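Local coordinates for AMP-dependent synthetase and ligase (Xenorhabdus doucetiae, PDB 6QSR), which pairs with its ApeP partner to form the ApeI:P dehydratase heterocomplex of the type II polyketide synthase that builds aryl polyene pigments, at the interface of chains A and B. Residues are numbered along the deposited sequence; one frame, centred on the assembly and turned at random. Chains: chain A, AMP-dependent synthetase and ligase; chain B, Beta-hydroxyacyl-(Acyl-carrier-protein) dehydratase FabA/FabZ.

The interface of chains A and B. Residues chain A 33, 36, 38, 73; chain B 105, 107, 169.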
loop_
_atom_site.group_PDB
_atom_site.type_symbol
_atom_site.label_atom_id
_atom_site.label_comp_id
_atom_site.label_asym_id
_atom_site.label_seq_id
_atom_site.Cartn_x
_atom_site.Cartn_y
_atom_site.Cartn_z
ATOM N N PHE A 33 6.731 -3.391 -11.195
ATOM C CA PHE A 33 7.147 -4.789 -11.323
ATOM C C PHE A 33 8.076 -4.953 -12.531
ATOM O O PHE A 33 8.127 -4.069 -13.392
ATOM C CB PHE A 33 5.909 -5.670 -11.511
ATOM C CG PHE A 33 4.948 -5.602 -10.362
ATOM C CD1 PHE A 33 5.143 -6.387 -9.236
ATOM C CD2 PHE A 33 3.857 -4.740 -10.399
ATOM C CE1 PHE A 33 4.261 -6.316 -8.167
ATOM C CE2 PHE A 33 2.976 -4.663 -9.333
ATOM C CZ PHE A 33 3.178 -5.453 -8.213
ATOM N N GLN A 36 6.017 -4.577 -15.741
ATOM C CA GLN A 36 5.367 -3.266 -15.841
ATOM C C GLN A 36 5.652 -2.464 -14.579
ATOM O O GLN A 36 5.269 -2.920 -13.490
ATOM C CB GLN A 36 3.845 -3.419 -15.959
ATOM C CG GLN A 36 3.057 -2.108 -15.835
ATOM C CD GLN A 36 3.219 -1.191 -17.030
ATOM O OE1 GLN A 36 3.101 -1.627 -18.171
ATOM N NE2 GLN A 36 3.465 0.091 -16.772
ATOM N N LEU A 38 4.487 -0.107 -11.948
ATOM C CA LEU A 38 3.212 0.424 -11.473
ATOM C C LEU A 38 3.442 1.092 -10.140
ATOM O O LEU A 38 4.182 0.563 -9.309
ATOM C CB LEU A 38 2.192 -0.697 -11.273
ATOM C CG LEU A 38 1.655 -1.393 -12.517
ATOM C CD1 LEU A 38 0.818 -2.592 -12.099
ATOM C CD2 LEU A 38 0.842 -0.424 -13.365
ATOM N N PRO A 73 -4.593 2.130 -13.030
ATOM C CA PRO A 73 -3.159 1.973 -12.755
ATOM C C PRO A 73 -2.332 3.182 -13.180
ATOM O O PRO A 73 -2.619 3.803 -14.214
ATOM C CB PRO A 73 -2.755 0.744 -13.573
ATOM C CG PRO A 73 -3.811 0.567 -14.610
ATOM C CD PRO A 73 -5.013 1.383 -14.236
ATOM N N LEU B 105 2.175 -9.710 -11.929
ATOM C CA LEU B 105 1.590 -8.430 -11.541
ATOM C C LEU B 105 0.621 -8.620 -10.401
ATOM O O LEU B 105 -0.090 -9.616 -10.353
ATOM C CB LEU B 105 0.807 -7.828 -12.708
ATOM C CG LEU B 105 1.594 -7.315 -13.908
ATOM C CD1 LEU B 105 0.675 -7.218 -15.115
ATOM C CD2 LEU B 105 2.251 -5.980 -13.596
ATOM N N MET B 107 -2.153 -6.069 -7.901
ATOM C CA MET B 107 -2.737 -4.759 -7.698
ATOM C C MET B 107 -3.609 -4.759 -6.470
ATOM O O MET B 107 -4.387 -5.687 -6.251
ATOM C CB MET B 107 -3.617 -4.377 -8.876
ATOM C CG MET B 107 -2.890 -4.258 -10.192
ATOM S SD MET B 107 -4.091 -3.732 -11.414
ATOM C CE MET B 107 -3.151 -2.435 -12.193
ATOM N N LEU B 169 -3.852 -5.657 -18.409
ATOM C CA LEU B 169 -3.382 -4.359 -17.941
ATOM C C LEU B 169 -3.212 -3.333 -19.069
ATOM O O LEU B 169 -3.573 -2.167 -18.897
ATOM C CB LEU B 169 -2.068 -4.535 -17.177
ATOM C CG LEU B 169 -1.516 -3.333 -16.424
ATOM C CD1 LEU B 169 -2.494 -2.857 -15.369
ATOM C CD2 LEU B 169 -0.194 -3.726 -15.788
#
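A:Leu38 and A:Pro73 meet B:Leu105, B:Met107 and B:Leu169 in a small apolar patch of the ApeI:P heterodimer, with A:Phe33 and A:Gln36 along one border. A:Leu38 makes its contacts through one branch. Its CD1 methyl stands anti to CA (chi2 172°), continuing the line of the side chain toward chain B, and lies 4.0 Å from B:Leu105 CD2, with B:Met107 CE and B:Leu169 CD2 at similar range. This methyl is thus set among methyl groups from three separate residues. The leucine side chain crosses those of B:Leu105 and B:Met107 at roughly right angles.

On one flank, B:Met107 runs extended as far as its sulfur and then turns at chi3 (133°), bringing its terminal methyl against the proline ring. The resulting contact is snug, with A:Pro73 CB 3.5 Å from B:Met107 CE. The neighbouring ring carbon, A:Pro73 CG, meets B:Leu169 CD1 at 3.7 Å, the two side chains pointing in opposite directions as they pass.

The second branch of B:Leu169 serves the other flank, where its CD2 reaches A:Gln36 CG at 3.6 Å. A:Gln36 thus contributes the aliphatic part of its side chain, CB and CG, and its amide lies past this touching stretch. B:Leu105 CD2 sits 3.8 Å from A:Gln36 CB and approaches A:Phe33 from above the rim of the ring, 3.8 Å from CD2, rather than over the ring centre. Within chain B, B:Leu105 CD2 and B:Leu169 CD2 are also neighbours at 4.0 Å, which joins the two leucines into one apolar surface.

In the hot-dog fold typical of this dehydratase family, the chain A residues belong to loops, those at 33 to 38 preceding helix 41-56 and A:Pro73 following strand 61-70. B:Leu105 and B:Met107 lead into and begin strand 107-116, while helix 166-174, the last element of chain B, supplies B:Leu169 from outside the sheet and so extends the heterodimer contact.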